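Side-chain contacts in choline dehydrogenase and related flavoproteins (Aspergillus oryzae, PDB 3Q9T), which oxidises formate with the help of a bound 8-formyl-FAD, as a member of the glucose-methanol-choline oxidoreductase family: residues A160-I163 with F169-N172; V325-G330 with V397-T402; D334-A339 with S345-S350. All coordinates share one frame; numbering follows the deposited sequence.

Contact 1: residues A160-I163 with F169-N172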
ATOM      1  N   ALA A 160     -23.398 -26.055  -8.594  1.00 21.44           N
ATOM      2  CA  ALA A 160     -22.428 -25.883  -9.670  1.00 27.04           C
ATOM      3  C   ALA A 160     -22.653 -26.961 -10.727  1.00 25.01           C
ATOM      4  O   ALA A 160     -22.850 -28.135 -10.392  1.00 21.69           O
ATOM      5  CB  ALA A 160     -21.000 -25.957  -9.126  1.00 20.65           C
ATOM      6  N   GLU A 161     -22.651 -26.555 -11.992  1.00 25.23           N
ATOM      7  CA  GLU A 161     -22.727 -27.501 -13.103  1.00 26.06           C
ATOM      8  C   GLU A 161     -21.338 -28.097 -13.236  1.00 25.37           C
ATOM      9  O   GLU A 161     -20.439 -27.475 -13.806  1.00 20.53           O
ATOM     10  CB  GLU A 161     -23.208 -26.783 -14.380  1.00 23.27           C
ATOM     11  CG  GLU A 161     -24.595 -26.124 -14.154  1.00 22.45           C
ATOM     12  CD  GLU A 161     -25.099 -25.229 -15.296  1.00 29.79           C
ATOM     13  OE1 GLU A 161     -26.323 -25.267 -15.577  1.00 29.47           O
ATOM     14  OE2 GLU A 161     -24.297 -24.467 -15.888  1.00 24.16           O
ATOM     15  N   LEU A 162     -21.162 -29.293 -12.668  1.00 16.26           N
ATOM     16  CA  LEU A 162     -19.840 -29.855 -12.430  1.00 19.50           C
ATOM     17  C   LEU A 162     -19.007 -30.048 -13.693  1.00 30.13           C
ATOM     18  O   LEU A 162     -19.511 -30.533 -14.705  1.00 32.42           O
ATOM     19  CB  LEU A 162     -19.954 -31.170 -11.654  1.00 18.23           C
ATOM     20  CG  LEU A 162     -20.482 -30.957 -10.237  1.00 24.13           C
ATOM     21  CD1 LEU A 162     -20.771 -32.283  -9.535  1.00 24.25           C
ATOM     22  CD2 LEU A 162     -19.507 -30.088  -9.425  1.00 21.00           C
ATOM     23  N   ILE A 163     -17.736 -29.654 -13.629  1.00 23.33           N
ATOM     24  CA  ILE A 163     -16.783 -29.925 -14.708  1.00 26.99           C
ATOM     25  C   ILE A 163     -16.336 -31.392 -14.667  1.00 27.79           C
ATOM     26  O   ILE A 163     -15.792 -31.831 -13.651  1.00 23.91           O
ATOM     27  CB  ILE A 163     -15.509 -29.065 -14.546  1.00 27.01           C
ATOM     28  CG1 ILE A 163     -15.865 -27.579 -14.536  1.00 32.01           C
ATOM     29  CG2 ILE A 163     -14.507 -29.375 -15.662  1.00 26.19           C
ATOM     30  CD1 ILE A 163     -14.667 -26.657 -14.281  1.00 21.49           C
ATOM     31  N   PHE A 169     -10.447 -34.486  -8.881  1.00 27.19           N
ATOM     32  CA  PHE A 169     -10.138 -33.419  -7.929  1.00 21.61           C
ATOM     33  C   PHE A 169     -11.184 -33.381  -6.813  1.00 23.74           C
ATOM     34  O   PHE A 169     -10.853 -33.482  -5.625  1.00 24.67           O
ATOM     35  CB  PHE A 169     -10.053 -32.089  -8.690  1.00 27.60           C
ATOM     36  CG  PHE A 169     -10.086 -30.868  -7.819  1.00 30.92           C
ATOM     37  CD1 PHE A 169     -11.295 -30.294  -7.455  1.00 22.71           C
ATOM     38  CD2 PHE A 169      -8.905 -30.260  -7.399  1.00 28.58           C
ATOM     39  CE1 PHE A 169     -11.328 -29.153  -6.660  1.00 23.37           C
ATOM     40  CE2 PHE A 169      -8.937 -29.112  -6.607  1.00 25.64           C
ATOM     41  CZ  PHE A 169     -10.147 -28.555  -6.249  1.00 19.84           C
ATOM     42  N   ARG A 170     -12.458 -33.289  -7.185  1.00 22.24           N
ATOM     43  CA  ARG A 170     -13.513 -33.286  -6.167  1.00 19.73           C
ATOM     44  C   ARG A 170     -13.461 -34.515  -5.264  1.00 22.24           C
ATOM     45  O   ARG A 170     -13.674 -34.420  -4.040  1.00 24.44           O
ATOM     46  CB  ARG A 170     -14.900 -33.152  -6.802  1.00 21.16           C
ATOM     47  CG  ARG A 170     -15.076 -31.870  -7.627  1.00 23.41           C
ATOM     48  CD  ARG A 170     -16.534 -31.677  -8.001  1.00 21.69           C
ATOM     49  NE  ARG A 170     -17.018 -32.729  -8.883  1.00 22.10           N
ATOM     50  CZ  ARG A 170     -16.883 -32.714 -10.206  1.00 26.99           C
ATOM     51  NH1 ARG A 170     -16.278 -31.695 -10.814  1.00 21.83           N
ATOM     52  NH2 ARG A 170     -17.355 -33.721 -10.925  1.00 26.35           N
ATOM     53  N   GLU A 171     -13.187 -35.671  -5.862  1.00 23.63           N
ATOM     54  CA  GLU A 171     -13.182 -36.930  -5.109  1.00 29.43           C
ATOM     55  C   GLU A 171     -12.039 -36.962  -4.087  1.00 20.59           C
ATOM     56  O   GLU A 171     -12.233 -37.349  -2.935  1.00 29.26           O
ATOM     57  CB  GLU A 171     -13.117 -38.129  -6.062  1.00 27.21           C
ATOM     58  CG  GLU A 171     -12.095 -39.193  -5.669  1.00 50.27           C
ATOM     59  CD  GLU A 171     -12.733 -40.477  -5.150  1.00 67.50           C
ATOM     60  OE1 GLU A 171     -13.659 -40.395  -4.310  1.00 71.38           O
ATOM     61  OE2 GLU A 171     -12.303 -41.568  -5.586  1.00 65.89           O
ATOM     62  N   ASN A 172     -10.854 -36.521  -4.498  1.00 23.91           N
ATOM     63  CA  ASN A 172      -9.724 -36.417  -3.569  1.00 25.99           C
ATOM     64  C   ASN A 172      -9.895 -35.387  -2.441  1.00 25.43           C
ATOM     65  O   ASN A 172      -9.521 -35.652  -1.294  1.00 19.37           O
ATOM     66  CB  ASN A 172      -8.435 -36.177  -4.326  1.00 23.58           C
ATOM     67  CG  ASN A 172      -7.886 -37.453  -4.941  1.00 27.01           C
ATOM     68  OD1 ASN A 172      -7.248 -38.256  -4.264  1.00 31.90           O
ATOM     69  ND2 ASN A 172      -8.147 -37.650  -6.227  1.00 23.68           N
TER

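Contact 2: residues V325-G330 with V397-T402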
ATOM      1  N   VAL A 325      -6.711 -25.574 -19.628  1.00 26.97           N
ATOM      2  CA  VAL A 325      -7.879 -25.538 -20.482  1.00 24.94           C
ATOM      3  C   VAL A 325      -8.405 -24.118 -20.631  1.00 31.56           C
ATOM      4  O   VAL A 325      -8.715 -23.677 -21.736  1.00 29.18           O
ATOM      5  CB  VAL A 325      -8.998 -26.423 -19.927  1.00 31.51           C
ATOM      6  CG1 VAL A 325     -10.188 -26.401 -20.872  1.00 26.81           C
ATOM      7  CG2 VAL A 325      -8.489 -27.856 -19.685  1.00 24.24           C
ATOM      8  N   LEU A 326      -8.485 -23.393 -19.521  1.00 30.97           N
ATOM      9  CA  LEU A 326      -9.123 -22.085 -19.536  1.00 24.43           C
ATOM     10  C   LEU A 326      -8.157 -20.903 -19.571  1.00 31.74           C
ATOM     11  O   LEU A 326      -8.443 -19.877 -20.199  1.00 30.92           O
ATOM     12  CB  LEU A 326     -10.089 -21.961 -18.360  1.00 29.34           C
ATOM     13  CG  LEU A 326     -11.272 -22.929 -18.444  1.00 29.74           C
ATOM     14  CD1 LEU A 326     -12.076 -22.939 -17.139  1.00 24.56           C
ATOM     15  CD2 LEU A 326     -12.149 -22.564 -19.632  1.00 26.03           C
ATOM     16  N   LEU A 327      -7.012 -21.050 -18.917  1.00 25.11           N
ATOM     17  CA  LEU A 327      -6.117 -19.917 -18.709  1.00 33.64           C
ATOM     18  C   LEU A 327      -5.124 -19.685 -19.835  1.00 33.50           C
ATOM     19  O   LEU A 327      -4.790 -18.543 -20.140  1.00 41.54           O
ATOM     20  CB  LEU A 327      -5.341 -20.075 -17.400  1.00 32.76           C
ATOM     21  CG  LEU A 327      -5.722 -19.194 -16.210  1.00 37.85           C
ATOM     22  CD1 LEU A 327      -4.583 -19.236 -15.194  1.00 23.26           C
ATOM     23  CD2 LEU A 327      -6.008 -17.754 -16.651  1.00 27.91           C
ATOM     24  N   ARG A 328      -4.632 -20.767 -20.425  1.00 34.73           N
ATOM     25  CA  ARG A 328      -3.568 -20.680 -21.415  1.00 35.64           C
ATOM     26  C   ARG A 328      -4.128 -20.844 -22.815  1.00 39.00           C
ATOM     27  O   ARG A 328      -5.089 -21.581 -23.028  1.00 42.94           O
ATOM     28  CB  ARG A 328      -2.464 -21.713 -21.120  1.00 33.24           C
ATOM     29  CG  ARG A 328      -1.741 -21.440 -19.802  1.00 30.23           C
ATOM     30  CD  ARG A 328      -0.519 -22.305 -19.572  1.00 29.08           C
ATOM     31  NE  ARG A 328      -0.866 -23.620 -19.038  1.00 33.24           N
ATOM     32  CZ  ARG A 328      -0.864 -23.922 -17.743  1.00 30.97           C
ATOM     33  NH1 ARG A 328      -0.529 -23.000 -16.841  1.00 27.00           N
ATOM     34  NH2 ARG A 328      -1.191 -25.150 -17.352  1.00 32.22           N
ATOM     35  N   HIS A 329      -3.546 -20.134 -23.770  1.00 42.32           N
ATOM     36  CA  HIS A 329      -4.011 -20.241 -25.143  1.00 46.47           C
ATOM     37  C   HIS A 329      -3.600 -21.592 -25.703  1.00 44.30           C
ATOM     38  O   HIS A 329      -2.550 -22.133 -25.348  1.00 43.95           O
ATOM     39  CB  HIS A 329      -3.453 -19.105 -26.013  1.00 49.71           C
ATOM     40  CG  HIS A 329      -4.154 -17.791 -25.825  1.00 58.26           C
ATOM     41  ND1 HIS A 329      -5.493 -17.613 -26.106  1.00 60.18           N
ATOM     42  CD2 HIS A 329      -3.697 -16.586 -25.404  1.00 62.07           C
ATOM     43  CE1 HIS A 329      -5.832 -16.362 -25.858  1.00 59.43           C
ATOM     44  NE2 HIS A 329      -4.761 -15.717 -25.429  1.00 69.09           N
ATOM     45  N   GLY A 330      -4.431 -22.141 -26.575  1.00 37.92           N
ATOM     46  CA  GLY A 330      -4.100 -23.398 -27.214  1.00 33.94           C
ATOM     47  C   GLY A 330      -5.318 -24.099 -27.768  1.00 34.46           C
ATOM     48  O   GLY A 330      -6.430 -23.575 -27.690  1.00 32.95           O
ATOM     49  N   VAL A 397     -10.905 -23.054  -5.335  1.00 21.06           N
ATOM     50  CA  VAL A 397     -11.031 -22.682  -6.741  1.00 19.17           C
ATOM     51  C   VAL A 397     -10.078 -23.564  -7.530  1.00 24.71           C
ATOM     52  O   VAL A 397      -8.896 -23.637  -7.213  1.00 24.89           O
ATOM     53  CB  VAL A 397     -10.681 -21.198  -6.959  1.00 16.77           C
ATOM     54  CG1 VAL A 397     -10.860 -20.807  -8.406  1.00 19.97           C
ATOM     55  CG2 VAL A 397     -11.537 -20.327  -6.067  1.00 20.27           C
ATOM     56  N   CYS A 398     -10.593 -24.253  -8.543  1.00 25.01           N
ATOM     57  CA  CYS A 398      -9.796 -25.264  -9.241  1.00 20.88           C
ATOM     58  C   CYS A 398      -9.004 -24.718 -10.411  1.00 21.99           C
ATOM     59  O   CYS A 398      -8.999 -25.311 -11.489  1.00 19.52           O
ATOM     60  CB  CYS A 398     -10.662 -26.457  -9.692  1.00 22.52           C
ATOM     61  SG  CYS A 398     -12.067 -26.023 -10.713  1.00 21.98           S
ATOM     62  N   MET A 399      -8.334 -23.589 -10.196  1.00 22.97           N
ATOM     63  CA  MET A 399      -7.308 -23.106 -11.121  1.00 19.66           C
ATOM     64  C   MET A 399      -6.638 -21.887 -10.504  1.00 20.99           C
ATOM     65  O   MET A 399      -7.098 -21.383  -9.478  1.00 20.28           O
ATOM     66  CB  MET A 399      -7.885 -22.796 -12.514  1.00 24.80           C
ATOM     67  CG  MET A 399      -8.451 -21.406 -12.709  1.00 31.86           C
ATOM     68  SD  MET A 399      -8.946 -21.035 -14.424  1.00 32.14           S
ATOM     69  CE  MET A 399      -7.789 -21.994 -15.332  1.00 30.43           C
ATOM     70  N   PHE A 400      -5.544 -21.420 -11.093  1.00 20.32           N
ATOM     71  CA  PHE A 400      -4.953 -20.182 -10.609  1.00 23.01           C
ATOM     72  C   PHE A 400      -5.962 -19.057 -10.795  1.00 20.87           C
ATOM     73  O   PHE A 400      -6.503 -18.897 -11.884  1.00 21.90           O
ATOM     74  CB  PHE A 400      -3.675 -19.829 -11.364  1.00 21.17           C
ATOM     75  CG  PHE A 400      -2.985 -18.608 -10.823  1.00 19.43           C
ATOM     76  CD1 PHE A 400      -2.086 -18.713  -9.779  1.00 16.71           C
ATOM     77  CD2 PHE A 400      -3.253 -17.358 -11.343  1.00 18.67           C
ATOM     78  CE1 PHE A 400      -1.437 -17.600  -9.273  1.00 16.96           C
ATOM     79  CE2 PHE A 400      -2.602 -16.223 -10.841  1.00 20.99           C
ATOM     80  CZ  PHE A 400      -1.696 -16.350  -9.801  1.00 18.61           C
ATOM     81  N   GLY A 401      -6.212 -18.283  -9.740  1.00 20.24           N
ATOM     82  CA  GLY A 401      -7.169 -17.192  -9.816  1.00 19.24           C
ATOM     83  C   GLY A 401      -6.556 -15.813  -9.604  1.00 19.44           C
ATOM     84  O   GLY A 401      -6.190 -15.454  -8.477  1.00 19.18           O
ATOM     85  N   THR A 402      -6.471 -15.033 -10.684  1.00 17.13           N
ATOM     86  CA  THR A 402      -5.873 -13.702 -10.634  1.00 22.43           C
ATOM     87  C   THR A 402      -6.598 -12.834  -9.636  1.00 19.82           C
ATOM     88  O   THR A 402      -5.976 -11.984  -9.022  1.00 19.50           O
ATOM     89  CB  THR A 402      -5.921 -12.982 -11.991  1.00 20.29           C
ATOM     90  OG1 THR A 402      -7.238 -13.111 -12.539  1.00 27.52           O
ATOM     91  CG2 THR A 402      -4.904 -13.594 -12.959  1.00 21.47           C
TER

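Contact 3: residues D334-A339 with S345-S350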
ATOM      1  N   ASP A 334      -9.262 -23.504 -27.232  1.00 30.82           N
ATOM      2  CA  ASP A 334     -10.039 -23.331 -28.455  1.00 31.41           C
ATOM      3  C   ASP A 334     -11.236 -24.267 -28.498  1.00 29.11           C
ATOM      4  O   ASP A 334     -12.329 -23.867 -28.885  1.00 26.35           O
ATOM      5  CB  ASP A 334      -9.166 -23.519 -29.691  1.00 36.45           C
ATOM      6  CG  ASP A 334      -8.323 -22.298 -29.988  1.00 42.66           C
ATOM      7  OD1 ASP A 334      -8.739 -21.180 -29.598  1.00 43.67           O
ATOM      8  OD2 ASP A 334      -7.247 -22.458 -30.610  1.00 50.86           O
ATOM      9  N   ALA A 335     -11.033 -25.504 -28.065  1.00 25.50           N
ATOM     10  CA  ALA A 335     -12.079 -26.510 -28.140  1.00 24.36           C
ATOM     11  C   ALA A 335     -13.263 -26.156 -27.250  1.00 33.75           C
ATOM     12  O   ALA A 335     -14.406 -26.180 -27.698  1.00 31.21           O
ATOM     13  CB  ALA A 335     -11.522 -27.893 -27.769  1.00 24.96           C
ATOM     14  N   VAL A 336     -12.993 -25.835 -25.987  1.00 30.64           N
ATOM     15  CA  VAL A 336     -14.080 -25.540 -25.048  1.00 30.29           C
ATOM     16  C   VAL A 336     -14.770 -24.206 -25.385  1.00 32.41           C
ATOM     17  O   VAL A 336     -15.971 -24.041 -25.163  1.00 29.65           O
ATOM     18  CB  VAL A 336     -13.616 -25.596 -23.570  1.00 25.48           C
ATOM     19  CG1 VAL A 336     -13.243 -27.036 -23.188  1.00 26.02           C
ATOM     20  CG2 VAL A 336     -12.448 -24.664 -23.331  1.00 26.27           C
ATOM     21  N   VAL A 337     -14.007 -23.273 -25.942  1.00 28.31           N
ATOM     22  CA  VAL A 337     -14.542 -21.996 -26.381  1.00 27.33           C
ATOM     23  C   VAL A 337     -15.477 -22.201 -27.585  1.00 37.72           C
ATOM     24  O   VAL A 337     -16.516 -21.553 -27.698  1.00 33.20           O
ATOM     25  CB  VAL A 337     -13.396 -21.014 -26.734  1.00 30.45           C
ATOM     26  CG1 VAL A 337     -13.928 -19.765 -27.406  1.00 27.78           C
ATOM     27  CG2 VAL A 337     -12.622 -20.635 -25.483  1.00 28.55           C
ATOM     28  N   SER A 338     -15.113 -23.117 -28.478  1.00 36.67           N
ATOM     29  CA  SER A 338     -15.934 -23.374 -29.654  1.00 30.18           C
ATOM     30  C   SER A 338     -17.257 -24.038 -29.257  1.00 29.69           C
ATOM     31  O   SER A 338     -18.317 -23.691 -29.771  1.00 36.75           O
ATOM     32  CB  SER A 338     -15.162 -24.212 -30.675  1.00 31.88           C
ATOM     33  OG  SER A 338     -16.008 -24.651 -31.721  1.00 53.61           O
ATOM     34  N   ALA A 339     -17.189 -24.986 -28.332  1.00 26.37           N
ATOM     35  CA  ALA A 339     -18.384 -25.606 -27.770  1.00 27.16           C
ATOM     36  C   ALA A 339     -19.303 -24.608 -27.058  1.00 39.49           C
ATOM     37  O   ALA A 339     -20.534 -24.682 -27.173  1.00 35.82           O
ATOM     38  CB  ALA A 339     -17.997 -26.725 -26.806  1.00 28.06           C
ATOM     39  N   SER A 345     -22.305 -24.980 -23.687  1.00 29.44           N
ATOM     40  CA  SER A 345     -21.874 -26.118 -22.856  1.00 31.58           C
ATOM     41  C   SER A 345     -20.375 -26.045 -22.529  1.00 29.43           C
ATOM     42  O   SER A 345     -19.657 -25.181 -23.044  1.00 25.45           O
ATOM     43  CB  SER A 345     -22.200 -27.454 -23.535  1.00 31.04           C
ATOM     44  OG  SER A 345     -21.446 -27.622 -24.730  1.00 28.78           O
ATOM     45  N   GLY A 346     -19.906 -26.952 -21.674  1.00 26.81           N
ATOM     46  CA  GLY A 346     -18.488 -27.016 -21.352  1.00 29.81           C
ATOM     47  C   GLY A 346     -18.021 -26.135 -20.195  1.00 30.98           C
ATOM     48  O   GLY A 346     -18.809 -25.382 -19.613  1.00 27.36           O
ATOM     49  N   PRO A 347     -16.718 -26.219 -19.862  1.00 36.44           N
ATOM     50  CA  PRO A 347     -16.144 -25.566 -18.677  1.00 20.71           C
ATOM     51  C   PRO A 347     -16.064 -24.037 -18.812  1.00 24.38           C
ATOM     52  O   PRO A 347     -15.985 -23.334 -17.798  1.00 23.95           O
ATOM     53  CB  PRO A 347     -14.742 -26.173 -18.595  1.00 26.44           C
ATOM     54  CG  PRO A 347     -14.397 -26.472 -20.021  1.00 24.58           C
ATOM     55  CD  PRO A 347     -15.686 -26.910 -20.665  1.00 26.04           C
ATOM     56  N   VAL A 348     -16.075 -23.526 -20.037  1.00 18.22           N
ATOM     57  CA  VAL A 348     -16.198 -22.084 -20.225  1.00 19.23           C
ATOM     58  C   VAL A 348     -17.396 -21.522 -19.438  1.00 23.88           C
ATOM     59  O   VAL A 348     -17.369 -20.374 -18.998  1.00 19.53           O
ATOM     60  CB  VAL A 348     -16.316 -21.698 -21.698  1.00 24.40           C
ATOM     61  CG1 VAL A 348     -16.664 -20.206 -21.834  1.00 22.61           C
ATOM     62  CG2 VAL A 348     -15.013 -22.048 -22.463  1.00 18.53           C
ATOM     63  N   GLY A 349     -18.432 -22.337 -19.240  1.00 20.32           N
ATOM     64  CA  GLY A 349     -19.597 -21.903 -18.491  1.00 20.40           C
ATOM     65  C   GLY A 349     -19.458 -22.089 -16.990  1.00 23.50           C
ATOM     66  O   GLY A 349     -20.398 -21.853 -16.241  1.00 22.10           O
ATOM     67  N   SER A 350     -18.279 -22.512 -16.549  1.00 25.33           N
ATOM     68  CA  SER A 350     -18.048 -22.780 -15.138  1.00 22.43           C
ATOM     69  C   SER A 350     -17.564 -21.559 -14.331  1.00 26.23           C
ATOM     70  O   SER A 350     -16.788 -20.729 -14.821  1.00 24.18           O
ATOM     71  CB  SER A 350     -17.047 -23.931 -14.984  1.00 23.91           C
ATOM     72  OG  SER A 350     -16.816 -24.195 -13.611  1.00 24.04           O
TER

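Contact 1: residues A160-I163 with F169-N172
Leu162 and Ile163 receive the side chain of Arg170, a worked example of how an arginine in the first turn of a helix can bond to a backbone carbonyl, here that of Ile163, in the loop that leads into the helix. The motif is a strand-loop-helix connection: strand 155-159 ends, the loop runs through 160-163, and helix 167-179 follows a few residues later. Ala160 is hydrogen-bonded through its backbone to Cys199, and the two carboxylate oxygens of Glu161 accept the amides of Arg205 and Gly206, so the loop is bonded to strand 195-204 and the turn after it before it meets the helix.

At Leu162 the side-chain carbons cover one face of the Arg170 guanidinium. CB lies 3.5 Å above its plane, displaced toward the rim, while CD2 reaches over the same group and also packs against the aliphatic part of the chain, 3.7 Å from Arg170 CD. The methyl CD1 approaches Arg170 NE at 3.8 Å. A bend at chi3 (-65°) turns the planar head of the arginine across the leucine branches.

Ile163 contributes its backbone, its side chain leading away. The carbonyl carbon lies at the edge of the guanidinium, in its plane. Glu354 ties the pieces together: OE2 accepts the Ile163 amide, and OE1 forms a salt bridge with Arg170 NH1. That same nitrogen donates to Ile163 O over 2.9 Å, nearly straight at 172°, with the oxygen only 5° out of the guanidinium plane.

Contact 2: residues V325-G330 with V397-T402
Met399 pushes its terminal methyl against the bases of two consecutive leucines, and this single carbon makes most of the close approaches. CE lies 3.6 Å from Leu327 CG and 3.7 Å from Leu327 CB, and it also meets Leu326 CB at 3.8 Å. The sulfur follows more loosely, with SD 4.1 Å from Leu327 CG. Torsions explain the reach: CG of Met399 sits between the backbone N and the carbonyl carbon (chi1 87°), the next bond is extended, and a sharp bend at chi3 (-32°) turns CE onto the leucine pair.

Leu327 has as much surface buried here as Met399 does, yet its two ends serve different partners. Its CB and CG belong to the methionine, whereas CD1 extends past it to Phe400, 3.8 Å from the carbonyl O and 4.0 Å from CB. The aromatic ring itself leads away, toward Pro411 and His416, because a chi1 of -176° swings it off on the far side of CB from the Phe400 amide nitrogen.

The principle illustrated is the packing of a loop against a short helix by apolar side chains. Helix 323-327, which has a wider pi-type turn at 325-327, faces the loop that follows strand 392-397, an element of the large mixed sheet. An inverse gamma turn centred on Cys398 redirects the chain there just before Met399, whose CB points toward the helix. Polar bonds to the surroundings fix the loop backbone: the Phe400 amide donates to Asp323 OD2, and Thr418 OG1 is hydrogen-bonded to both Met399 O and Gly401 N. Beside the methionine, Leu352 packs against both Met399 and Leu326.

Contact 3: residues D334-A339 with S345-S350
Val336 and Pro347 meet with their side chains crossed at about a right angle, the tightest point of a helix-loop return. The motif is simple: helix 331-343 ends, the chain turns back, and a short 3-10 segment, 347-349, packs against the flank of the helix it has just left. Such a return shows how a helix and its own following loop can be joined largely by small apolar side chains.

The valine is turned so that CG1 lies beside the backbone N (chi1 -67°), which aims this methyl at the proline ring. CG1 comes 3.4 Å from Pro347 CG, closer than carbons usually pack, and 3.5 Å from Pro347 CD. The other branch of Val336 serves a different neighbour: its CG2 touches Val348 CG2 at 3.8 Å, the two valines passing at a slant.

Val348 points toward the helix, and its CG2 is the branch that does the work. Besides Val336 it meets Val337 CG2 at 4.1 Å, even though the CB of Val337 is directed away from the loop. Beyond the contact, Leu326 of helix 323-327 also packs on Val348, while the backbone of Val348 is hydrogen-bonded to Ser53.

One turn further along, Ala339 meets Ser345. The methyl CB of Ala339 is in van der Waals contact with Ser345 OG at 4.1 Å, and that hydroxyl is hydrogen-bonded to Asn343 OD1. The backbone shares in the contact too: Val348 CG2 rests 3.5 Å from Val336 O, a methyl against a helix carbonyl.

The three contacts form a continuous patch on one side of the chain's centre. Contacts 2 and 3 are closest, with centres about 13 Å apart: Val325 CG1 touches Val336 CG2 at 3.8 Å, where helix 323-327 meets helix 331-343, the next helix in the chain. Contact 1 has its centre about 16 Å from those of each of the others. It reaches contact 2 through Phe169 CZ, 4.1 Å from Cys398 CB, and contact 3 through Ile163 CD1, 3.3 Å from Ser350 OG. Contacts 1 and 3 lie away from the annotated flavin sites, whereas the Met399 side chain in contact 2 is about 11 Å from that of the FAD-binding Tyr98.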